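Local coordinates for TfuA domain-containing protein (Methanosarcina acetivorans, PDB 6XP8) that takes part in peptide backbone thioamidation, probably acting alongside a YcaO enzyme in the step that brings in the sulfur, at residues G75-A80 with D110-S115; E146-A151 with K181-Q186; E14-K17 with N23-P26; V92-V97 with L207-K212. One frame throughout, in Å; residues are numbered along the deposited sequence.

Contact 1. Residues G75-A80 with D110-S115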
loop_
_atom_site.group_PDB
_atom_site.type_symbol
_atom_site.label_atom_id
_atom_site.label_comp_id
_atom_site.label_asym_id
_atom_site.label_seq_id
_atom_site.Cartn_x
_atom_site.Cartn_y
_atom_site.Cartn_z
ATOM N N GLY A 75 0.367 5.690 5.521
ATOM C CA GLY A 75 1.314 5.320 4.477
ATOM C C GLY A 75 0.938 4.025 3.782
ATOM O O GLY A 75 -0.056 3.367 4.147
ATOM N N ALA A 76 1.751 3.671 2.784
ATOM C CA ALA A 76 1.678 2.409 2.007
ATOM C C ALA A 76 0.520 2.301 1.007
ATOM O O ALA A 76 0.743 2.058 -0.185
ATOM C CB ALA A 76 1.740 1.176 2.912
ATOM N N SER A 77 -0.705 2.479 1.496
ATOM C CA SER A 77 -1.894 2.183 0.709
ATOM C C SER A 77 -2.939 3.288 0.878
ATOM O O SER A 77 -2.670 4.430 0.499
ATOM C CB SER A 77 -2.432 0.804 1.102
ATOM O OG SER A 77 -3.266 0.270 0.087
ATOM N N MET A 78 -4.112 2.967 1.436
ATOM C CA MET A 78 -5.115 4.000 1.745
ATOM C C MET A 78 -4.533 5.109 2.632
ATOM O O MET A 78 -4.867 6.285 2.464
ATOM C CB MET A 78 -6.399 3.404 2.353
ATOM C CG MET A 78 -7.455 4.434 2.763
ATOM S SD MET A 78 -8.011 5.521 1.425
ATOM C CE MET A 78 -9.484 4.675 0.862
ATOM N N GLY A 79 -3.643 4.738 3.552
ATOM C CA GLY A 79 -2.986 5.724 4.413
ATOM C C GLY A 79 -2.115 6.703 3.643
ATOM O O GLY A 79 -2.034 7.881 3.997
ATOM N N ALA A 80 -1.461 6.217 2.592
ATOM C CA ALA A 80 -0.628 7.068 1.731
ATOM C C ALA A 80 -1.472 8.069 0.941
ATOM O O ALA A 80 -1.129 9.250 0.868
ATOM C CB ALA A 80 0.208 6.216 0.793
ATOM N N ASP A 110 -5.867 3.553 -7.977
ATOM C CA ASP A 110 -5.463 2.435 -8.846
ATOM C C ASP A 110 -4.001 2.015 -8.635
ATOM O O ASP A 110 -3.637 0.862 -8.894
ATOM C CB ASP A 110 -5.716 2.744 -10.322
ATOM C CG ASP A 110 -5.483 1.529 -11.215
ATOM O OD1 ASP A 110 -6.187 0.516 -11.034
ATOM O OD2 ASP A 110 -4.586 1.591 -12.078
ATOM N N GLU A 111 -3.178 2.944 -8.154
ATOM C CA GLU A 111 -1.760 2.678 -7.894
ATOM C C GLU A 111 -1.526 1.662 -6.775
ATOM O O GLU A 111 -0.512 0.953 -6.774
ATOM C CB GLU A 111 -1.011 3.983 -7.587
ATOM C CG GLU A 111 -0.880 4.920 -8.786
ATOM C CD GLU A 111 0.031 4.387 -9.885
ATOM O OE1 GLU A 111 0.994 3.635 -9.580
ATOM O OE2 GLU A 111 -0.205 4.742 -11.065
ATOM N N VAL A 112 -2.473 1.592 -5.839
ATOM C CA VAL A 112 -2.318 0.768 -4.630
ATOM C C VAL A 112 -3.374 -0.330 -4.440
ATOM O O VAL A 112 -3.179 -1.226 -3.616
ATOM C CB VAL A 112 -2.220 1.635 -3.350
ATOM C CG1 VAL A 112 -0.859 2.309 -3.261
ATOM C CG2 VAL A 112 -3.335 2.673 -3.283
ATOM N N ALA A 113 -4.483 -0.264 -5.183
ATOM C CA ALA A 113 -5.574 -1.245 -5.046
ATOM C C ALA A 113 -5.097 -2.690 -5.263
ATOM O O ALA A 113 -4.329 -2.964 -6.194
ATOM C CB ALA A 113 -6.706 -0.921 -6.009
ATOM N N VAL A 114 -5.534 -3.584 -4.374
ATOM C CA VAL A 114 -5.279 -5.035 -4.477
ATOM C C VAL A 114 -6.532 -5.846 -4.168
ATOM O O VAL A 114 -7.323 -5.482 -3.288
ATOM C CB VAL A 114 -4.126 -5.547 -3.559
ATOM C CG1 VAL A 114 -2.775 -5.190 -4.137
ATOM C CG2 VAL A 114 -4.247 -5.034 -2.127
ATOM N N SER A 115 -6.713 -6.941 -4.901
ATOM C CA SER A 115 -7.716 -7.927 -4.521
ATOM C C SER A 115 -7.165 -8.731 -3.340
ATOM O O SER A 115 -5.955 -8.968 -3.243
ATOM C CB SER A 115 -8.092 -8.834 -5.694
ATOM O OG SER A 115 -7.032 -9.708 -6.012
#
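At the sharp strand-turn-helix junction that follows strand 71-74 of the parallel sheet, Ala76 and Ser77 meet Val112, a residue of the loop between helices 96-102 and 128-140. The contact is small, close to the centre of the chain and made of van der Waals packing without a hydrogen bond across it. Val112 supplies about half of it, Ser77 most of the rest. Val112 CG1 is set anti to its own carbonyl carbon (chi1 -74°), which carries this methyl over to Ala76, where it lies 3.5 Å from Ala76 O. That carbonyl oxygen is buried and finds no polar partner, so the valine methyl covers it without satisfying it. Alongside, Val112 CB rests 3.8 Å from Ser77 OG. Gly75 to Gly79 read Gly-Ala-Ser-Met-Gly, a Gly-X-Ser-X-Gly pattern between a strand and a helix that resembles the nucleophile elbow of serine hydrolases in sequence and placement; Ser77, with its negative phi, lacks the elbow's strained conformation, so no nucleophile role follows. The bend is a classic gamma turn: Ala76 has a positive phi of 73°, and Ser77 N bonds back to Gly75 O at 2.9 Å. The turn leaves little room behind it, since a CB on Gly79 would run into Gly75 N. Ser77 then occupies the N-cap position of helix 78-86, yet its hydroxyl makes no capping bond and is bonded to Lys199 NZ. The same ammonium group also bonds Val112 O, joining the two segments from outside. Tyr101 and Val97 from helix 96-102, Val129 from helix 128-140 and Phe51 also pack against the Val112 side chain.

Contact 2. Residues E146-A151 with K181-Q186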
loop_
_atom_site.group_PDB
_atom_site.type_symbol
_atom_site.label_atom_id
_atom_site.label_comp_id
_atom_site.label_asym_id
_atom_site.label_seq_id
_atom_site.Cartn_x
_atom_site.Cartn_y
_atom_site.Cartn_z
ATOM N N GLU A 146 14.650 -1.311 -21.980
ATOM C CA GLU A 146 13.787 -0.171 -21.698
ATOM C C GLU A 146 12.440 -0.290 -22.422
ATOM O O GLU A 146 11.396 0.010 -21.833
ATOM C CB GLU A 146 14.490 1.140 -22.036
ATOM C CG GLU A 146 14.302 2.208 -20.973
ATOM C CD GLU A 146 15.394 3.264 -20.992
ATOM O OE1 GLU A 146 15.995 3.516 -19.924
ATOM O OE2 GLU A 146 15.654 3.834 -22.071
ATOM N N LYS A 147 12.471 -0.763 -23.672
ATOM C CA LYS A 147 11.257 -1.004 -24.465
ATOM C C LYS A 147 10.347 -2.035 -23.781
ATOM O O LYS A 147 9.132 -1.828 -23.695
ATOM C CB LYS A 147 11.610 -1.447 -25.896
ATOM C CG LYS A 147 10.430 -1.494 -26.867
ATOM C CD LYS A 147 10.863 -1.979 -28.248
ATOM C CE LYS A 147 9.674 -2.304 -29.149
ATOM N NZ LYS A 147 9.052 -1.093 -29.757
ATOM N N GLU A 148 10.953 -3.126 -23.298
ATOM C CA GLU A 148 10.242 -4.203 -22.596
ATOM C C GLU A 148 9.672 -3.740 -21.258
ATOM O O GLU A 148 8.529 -4.064 -20.926
ATOM C CB GLU A 148 11.158 -5.414 -22.391
ATOM C CG GLU A 148 11.392 -6.223 -23.659
ATOM C CD GLU A 148 12.640 -7.093 -23.611
ATOM O OE1 GLU A 148 13.471 -6.951 -22.685
ATOM O OE2 GLU A 148 12.789 -7.930 -24.519
ATOM N N HIS A 149 10.474 -2.987 -20.504
ATOM C CA HIS A 149 10.029 -2.342 -19.265
ATOM C C HIS A 149 8.790 -1.488 -19.510
ATOM O O HIS A 149 7.774 -1.661 -18.832
ATOM C CB HIS A 149 11.150 -1.484 -18.663
ATOM C CG HIS A 149 10.702 -0.607 -17.536
ATOM N ND1 HIS A 149 10.157 0.644 -17.736
ATOM C CD2 HIS A 149 10.708 -0.805 -16.198
ATOM C CE1 HIS A 149 9.845 1.178 -16.569
ATOM N NE2 HIS A 149 10.176 0.322 -15.619
ATOM N N ASN A 150 8.887 -0.575 -20.478
ATOM C CA ASN A 150 7.800 0.360 -20.785
ATOM C C ASN A 150 6.536 -0.339 -21.280
ATOM O O ASN A 150 5.426 0.051 -20.898
ATOM C CB ASN A 150 8.260 1.418 -21.794
ATOM C CG ASN A 150 9.381 2.306 -21.261
ATOM O OD1 ASN A 150 9.748 2.254 -20.083
ATOM N ND2 ASN A 150 9.933 3.130 -22.145
ATOM N N ALA A 151 6.710 -1.372 -22.111
ATOM C CA ALA A 151 5.580 -2.137 -22.654
ATOM C C ALA A 151 4.857 -2.906 -21.551
ATOM O O ALA A 151 3.625 -2.896 -21.492
ATOM C CB ALA A 151 6.034 -3.078 -23.765
ATOM N N LYS A 181 9.584 -15.165 -24.637
ATOM C CA LYS A 181 9.047 -16.040 -23.588
ATOM C C LYS A 181 10.102 -16.584 -22.618
ATOM O O LYS A 181 9.826 -16.703 -21.424
ATOM C CB LYS A 181 8.177 -17.153 -24.183
ATOM C CG LYS A 181 6.817 -16.638 -24.636
ATOM C CD LYS A 181 5.953 -17.702 -25.288
ATOM C CE LYS A 181 4.738 -17.047 -25.926
ATOM N NZ LYS A 181 3.995 -17.962 -26.836
ATOM N N GLU A 182 11.302 -16.886 -23.116
ATOM C CA GLU A 182 12.404 -17.324 -22.246
ATOM C C GLU A 182 12.892 -16.202 -21.332
ATOM O O GLU A 182 13.184 -16.437 -20.153
ATOM C CB GLU A 182 13.562 -17.921 -23.054
ATOM C CG GLU A 182 13.263 -19.292 -23.645
ATOM C CD GLU A 182 13.048 -20.363 -22.590
ATOM O OE1 GLU A 182 14.046 -20.832 -22.001
ATOM O OE2 GLU A 182 11.877 -20.736 -22.359
ATOM N N LYS A 183 12.954 -14.990 -21.886
ATOM C CA LYS A 183 13.274 -13.779 -21.133
ATOM C C LYS A 183 12.170 -13.468 -20.113
ATOM O O LYS A 183 12.456 -12.989 -19.009
ATOM C CB LYS A 183 13.482 -12.598 -22.086
ATOM C CG LYS A 183 14.452 -11.554 -21.564
ATOM C CD LYS A 183 14.716 -10.460 -22.587
ATOM C CE LYS A 183 15.746 -9.478 -22.057
ATOM N NZ LYS A 183 15.886 -8.270 -22.915
ATOM N N GLY A 184 10.924 -13.756 -20.493
ATOM C CA GLY A 184 9.763 -13.650 -19.607
ATOM C C GLY A 184 9.853 -14.571 -18.402
ATOM O O GLY A 184 9.488 -14.177 -17.296
ATOM N N LYS A 185 10.349 -15.791 -18.623
ATOM C CA LYS A 185 10.522 -16.792 -17.558
ATOM C C LYS A 185 11.577 -16.375 -16.537
ATOM O O LYS A 185 11.376 -16.540 -15.332
ATOM C CB LYS A 185 10.862 -18.167 -18.147
ATOM C CG LYS A 185 9.667 -18.874 -18.770
ATOM C CD LYS A 185 10.074 -20.149 -19.493
ATOM C CE LYS A 185 8.981 -20.644 -20.431
ATOM N NZ LYS A 185 7.724 -21.054 -19.733
ATOM N N GLN A 186 12.684 -15.817 -17.032
ATOM C CA GLN A 186 13.746 -15.269 -16.185
ATOM C C GLN A 186 13.242 -14.069 -15.388
ATOM O O GLN A 186 13.564 -13.929 -14.206
ATOM C CB GLN A 186 14.982 -14.894 -17.016
ATOM C CG GLN A 186 15.650 -16.066 -17.732
ATOM C CD GLN A 186 16.191 -17.127 -16.786
ATOM O OE1 GLN A 186 16.943 -16.828 -15.853
ATOM N NE2 GLN A 186 15.812 -18.380 -17.028
HETATM O O HOH W 1 14.916 -9.193 -25.759
#
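Glu148 and Lys183 form a salt bridge at the surface between two helices, 146-157 and 181-193, in the helical part of the protein; the centre of the contact lies about 25 Å from the centre of the chain. Lys183 NZ donates to Glu148 OE1 at 2.8 Å, and OE1 receives it on its syn lone pair, the one on the side of the second oxygen. Reach explains the shape of both side chains, because the nearest CA atoms, of Glu148 and Gly184, are 9.9 Å apart. Lys183 leaves its helix with CG anti to the backbone N (chi1 -151°) and is fully extended beyond, while Glu148 is extended past CG; the two chains cross at about a right angle. Further out, the backbone N of Ser145, just ahead of helix 146-157, gives a second hydrogen bond to Glu148 OE1, which helps to fix the rotation of the carboxylate, and Ile179 and Pro180 touch the glutamate. With an alanine at Glu148, the Lys183 ammonium would probably both lose its counter-charge and be set free to turn into solvent, just as the Ser145 amide would probably lose this acceptor. The second carboxylate oxygen takes part less directly: Glu148 OE2 is 3.5 Å from Lys183 NZ. A water fills in, so that carboxylate, ammonium and water close a small ring, the water donating to Glu148 OE2 at 2.8 Å and accepting from Lys183 NZ at 3.1 Å.

Contact 3. Residues E14-K17 with N23-P26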
loop_
_atom_site.group_PDB
_atom_site.type_symbol
_atom_site.label_atom_id
_atom_site.label_comp_id
_atom_site.label_asym_id
_atom_site.label_seq_id
_atom_site.Cartn_x
_atom_site.Cartn_y
_atom_site.Cartn_z
ATOM N N GLU A 14 0.033 -10.739 11.817
ATOM C CA GLU A 14 1.064 -11.616 12.381
ATOM C C GLU A 14 2.460 -10.990 12.307
ATOM O O GLU A 14 3.207 -11.005 13.290
ATOM C CB GLU A 14 1.058 -12.983 11.672
ATOM C CG GLU A 14 -0.248 -13.770 11.774
ATOM C CD GLU A 14 -1.215 -13.503 10.622
ATOM O OE1 GLU A 14 -1.797 -12.397 10.550
ATOM O OE2 GLU A 14 -1.408 -14.418 9.785
ATOM N N ASP A 15 2.800 -10.438 11.145
ATOM C CA ASP A 15 4.112 -9.830 10.922
ATOM C C ASP A 15 4.231 -8.444 11.549
ATOM O O ASP A 15 5.310 -8.059 12.001
ATOM C CB ASP A 15 4.447 -9.795 9.431
ATOM C CG ASP A 15 4.732 -11.180 8.864
ATOM O OD1 ASP A 15 4.925 -12.130 9.650
ATOM O OD2 ASP A 15 4.765 -11.309 7.629
ATOM N N ALA A 16 3.123 -7.707 11.587
ATOM C CA ALA A 16 3.106 -6.389 12.218
ATOM C C ALA A 16 3.253 -6.463 13.741
ATOM O O ALA A 16 3.937 -5.624 14.332
ATOM C CB ALA A 16 1.845 -5.632 11.834
ATOM N N LYS A 17 2.621 -7.475 14.349
ATOM C CA LYS A 17 2.536 -7.660 15.813
ATOM C C LYS A 17 3.873 -7.781 16.517
ATOM O O LYS A 17 4.012 -7.367 17.674
ATOM C CB LYS A 17 1.711 -8.901 16.148
ATOM C CG LYS A 17 0.274 -8.602 16.504
ATOM C CD LYS A 17 -0.583 -9.856 16.463
ATOM C CE LYS A 17 -1.767 -9.745 17.415
ATOM N NZ LYS A 17 -2.682 -8.604 17.126
ATOM N N ASN A 23 -3.179 -2.520 18.861
ATOM C CA ASN A 23 -4.452 -3.092 18.451
ATOM C C ASN A 23 -4.519 -3.111 16.924
ATOM O O ASN A 23 -4.731 -2.073 16.291
ATOM C CB ASN A 23 -5.628 -2.310 19.056
ATOM C CG ASN A 23 -6.983 -2.906 18.701
ATOM O OD1 ASN A 23 -7.095 -3.784 17.844
ATOM N ND2 ASN A 23 -8.023 -2.431 19.368
ATOM N N TYR A 24 -4.341 -4.299 16.346
ATOM C CA TYR A 24 -4.452 -4.475 14.898
ATOM C C TYR A 24 -5.877 -4.770 14.478
ATOM O O TYR A 24 -6.532 -5.671 15.011
ATOM C CB TYR A 24 -3.459 -5.523 14.369
ATOM C CG TYR A 24 -2.046 -5.015 14.489
ATOM C CD1 TYR A 24 -1.524 -4.112 13.550
ATOM C CD2 TYR A 24 -1.243 -5.372 15.574
ATOM C CE1 TYR A 24 -0.238 -3.604 13.681
ATOM C CE2 TYR A 24 0.045 -4.872 15.703
ATOM C CZ TYR A 24 0.545 -3.993 14.754
ATOM O OH TYR A 24 1.821 -3.485 14.870
ATOM N N GLN A 25 -6.345 -3.969 13.530
ATOM C CA GLN A 25 -7.698 -4.060 13.003
ATOM C C GLN A 25 -7.626 -4.356 11.505
ATOM O O GLN A 25 -6.599 -4.079 10.881
ATOM C CB GLN A 25 -8.458 -2.747 13.257
ATOM C CG GLN A 25 -8.790 -2.473 14.723
ATOM C CD GLN A 25 -9.728 -3.501 15.342
ATOM O OE1 GLN A 25 -9.421 -4.085 16.384
ATOM N NE2 GLN A 25 -10.868 -3.732 14.705
ATOM N N PRO A 26 -8.713 -4.906 10.917
ATOM C CA PRO A 26 -8.754 -5.116 9.463
ATOM C C PRO A 26 -8.643 -3.792 8.678
ATOM O O PRO A 26 -8.752 -2.711 9.292
ATOM C CB PRO A 26 -10.135 -5.749 9.242
ATOM C CG PRO A 26 -10.472 -6.377 10.546
ATOM C CD PRO A 26 -9.926 -5.438 11.570
#
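Helix 13-19 and strand 23-25 come closest at Lys17 and Tyr24, whose CA atoms are 7.7 Å apart. The two elements are the second and third of the beta-alpha-beta unit that starts with strand 3-6, and the Tyr24 ring fills the space between helix and strand. From the helix, Ala16 CB meets the ring obliquely, 3.4 Å from Tyr24 CE1. On the same side of the ring, Lys17 CG lies obliquely by the CD2-CE2 bond, 3.7 Å from Tyr24 CD2, the lysine and tyrosine side chains sliding past each other in opposite directions. Tyr24 CG stands anti to the carbonyl carbon (chi1 -68°), which sends the ring toward the helix and its hydroxyl to the C-terminal end of the helix, where it bonds to Leu20 O. Tyr24 OH also lies 3.1 Å from Ala16 O. Leu207 of helix 198-215 touches both Ala16 and Tyr24, covering the inner part of the contact. A leucine in place of Tyr24 would probably leave Leu20 O without its hydroxyl partner and open a gap beside Ala16. Toward solvent, Lys17 bends at its last torsion (chi4 60°), turning its ammonium in toward the ring, with Lys17 NZ 3.9 Å from Tyr24 CD2.

Contact 4. Residues V92-V97 with L207-K212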
loop_
_atom_site.group_PDB
_atom_site.type_symbol
_atom_site.label_atom_id
_atom_site.label_comp_id
_atom_site.label_asym_id
_atom_site.label_seq_id
_atom_site.Cartn_x
_atom_site.Cartn_y
_atom_site.Cartn_z
ATOM N N VAL A 92 0.004 12.783 9.361
ATOM C CA VAL A 92 1.410 12.507 9.095
ATOM C C VAL A 92 1.472 11.444 8.007
ATOM O O VAL A 92 0.899 10.368 8.162
ATOM C CB VAL A 92 2.132 11.983 10.366
ATOM C CG1 VAL A 92 3.601 11.682 10.080
ATOM C CG2 VAL A 92 2.003 12.972 11.525
ATOM N N GLY A 93 2.152 11.761 6.906
ATOM C CA GLY A 93 2.447 10.777 5.864
ATOM C C GLY A 93 3.867 10.258 5.975
ATOM O O GLY A 93 4.787 11.029 6.268
ATOM N N VAL A 94 4.045 8.955 5.752
ATOM C CA VAL A 94 5.384 8.338 5.753
ATOM C C VAL A 94 5.507 7.329 4.616
ATOM O O VAL A 94 4.519 6.699 4.227
ATOM C CB VAL A 94 5.776 7.663 7.107
ATOM C CG1 VAL A 94 5.842 8.669 8.247
ATOM C CG2 VAL A 94 4.837 6.526 7.470
ATOM N N GLY A 95 6.722 7.191 4.092
ATOM C CA GLY A 95 7.023 6.196 3.072
ATOM C C GLY A 95 6.994 6.735 1.656
ATOM O O GLY A 95 6.537 7.855 1.413
ATOM N N LYS A 96 7.462 5.911 0.720
ATOM C CA LYS A 96 7.622 6.309 -0.686
ATOM C C LYS A 96 6.295 6.537 -1.420
ATOM O O LYS A 96 6.179 7.477 -2.219
ATOM C CB LYS A 96 8.490 5.292 -1.447
ATOM C CG LYS A 96 9.900 5.091 -0.886
ATOM C CD LYS A 96 10.851 6.248 -1.166
ATOM C CE LYS A 96 12.295 5.860 -0.869
ATOM N NZ LYS A 96 13.214 7.036 -0.798
ATOM N N VAL A 97 5.299 5.691 -1.145
ATOM C CA VAL A 97 3.988 5.807 -1.799
ATOM C C VAL A 97 3.360 7.163 -1.454
ATOM O O VAL A 97 2.860 7.858 -2.341
ATOM C CB VAL A 97 3.046 4.611 -1.481
ATOM C CG1 VAL A 97 1.712 4.762 -2.197
ATOM C CG2 VAL A 97 3.682 3.292 -1.900
ATOM N N LEU A 207 4.413 1.653 11.095
ATOM C CA LEU A 207 4.520 1.004 12.408
ATOM C C LEU A 207 5.570 1.678 13.282
ATOM O O LEU A 207 5.322 1.945 14.458
ATOM C CB LEU A 207 4.827 -0.489 12.251
ATOM C CG LEU A 207 3.789 -1.362 11.536
ATOM C CD1 LEU A 207 4.288 -2.792 11.505
ATOM C CD2 LEU A 207 2.394 -1.282 12.168
ATOM N N GLU A 208 6.717 1.994 12.684
ATOM C CA GLU A 208 7.833 2.620 13.400
ATOM C C GLU A 208 7.521 4.064 13.793
ATOM O O GLU A 208 7.920 4.504 14.873
ATOM C CB GLU A 208 9.138 2.482 12.602
ATOM C CG GLU A 208 9.589 1.022 12.521
ATOM C CD GLU A 208 10.781 0.748 11.616
ATOM O OE1 GLU A 208 10.997 1.463 10.612
ATOM O OE2 GLU A 208 11.501 -0.234 11.908
ATOM N N THR A 209 6.787 4.777 12.932
ATOM C CA THR A 209 6.315 6.146 13.219
ATOM C C THR A 209 5.289 6.154 14.358
ATOM O O THR A 209 5.385 6.979 15.281
ATOM C CB THR A 209 5.754 6.840 11.951
ATOM O OG1 THR A 209 6.787 6.908 10.966
ATOM C CG2 THR A 209 5.285 8.262 12.246
ATOM N N VAL A 210 4.326 5.231 14.292
ATOM C CA VAL A 210 3.324 5.062 15.354
ATOM C C VAL A 210 4.018 4.734 16.686
ATOM O O VAL A 210 3.695 5.330 17.717
ATOM C CB VAL A 210 2.247 4.010 14.976
ATOM C CG1 VAL A 210 1.343 3.699 16.159
ATOM C CG2 VAL A 210 1.405 4.504 13.805
ATOM N N LYS A 211 4.990 3.818 16.639
ATOM C CA LYS A 211 5.824 3.474 17.796
ATOM C C LYS A 211 6.402 4.723 18.471
ATOM O O LYS A 211 6.285 4.878 19.690
ATOM C CB LYS A 211 6.949 2.518 17.380
ATOM C CG LYS A 211 7.733 1.905 18.535
ATOM C CD LYS A 211 8.897 1.054 18.040
ATOM C CE LYS A 211 8.437 -0.290 17.497
ATOM N NZ LYS A 211 9.558 -1.100 16.934
ATOM N N LYS A 212 6.991 5.611 17.670
ATOM C CA LYS A 212 7.598 6.853 18.164
ATOM C C LYS A 212 6.583 7.800 18.796
ATOM O O LYS A 212 6.853 8.379 19.853
ATOM C CB LYS A 212 8.378 7.566 17.054
ATOM C CG LYS A 212 9.690 6.884 16.716
ATOM C CD LYS A 212 10.618 7.778 15.908
ATOM C CE LYS A 212 11.978 7.118 15.719
ATOM N NZ LYS A 212 12.748 6.972 16.991
#
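Val94 and Thr209 reach toward each other tip to tip, and this is the tight part of the contact. Val94 CG1 sits 3.4 Å from Thr209 OG1 and 4.1 Å from Thr209 CG2, meeting both branches of the threonine. The hydroxyl takes no bond across the contact; with OG1 anti to the carbonyl carbon (chi1 -60°) it turns back along its own helix and bonds to Leu205 O, so the valine methyl meets a polar atom that already has a partner. On the looser side, the partly exposed Val92 only grazes the threonine, its CG1 lying 4.4 Å from Thr209 CG2. Strand 92-93 is an outermost strand of the five-stranded parallel sheet, and helix 198-215, near the C terminus, packs against the sheet here; Val73 of the neighbouring strand 71-74 touches both Val94 and Thr209. Val94 also leans on Val206, the residue before Leu207. After Val94 the chain turns at Gly95, with a positive phi of 97° at which a CB would collide with the carbonyl oxygen of Val94, and helix 96-102 begins, Asp202 of the long helix accepting from the backbone N of both Lys96 and Val97.

Overall arrangement
From the N terminus, contact 3 closes first, a short loop that ties helix 13-19 to strand 23-25. Contact 1 then opens just after strand 71-74 and, at 110-115, closes a loop that includes helices 78-86 and 96-102. Before it closes, contact 4 has opened at 92-97, so the two cross; Val97 packs on Ala76, Ala80 and Val112 where they meet. Contact 2 opens and closes within the long span of contact 4, pairing two helices at the surface with its centre about 34 Å from that of contact 4. Contact 4 closes last, bringing helix 198-215 to the sheet, where Leu207 also meets Ala16 and Tyr24 of contact 3.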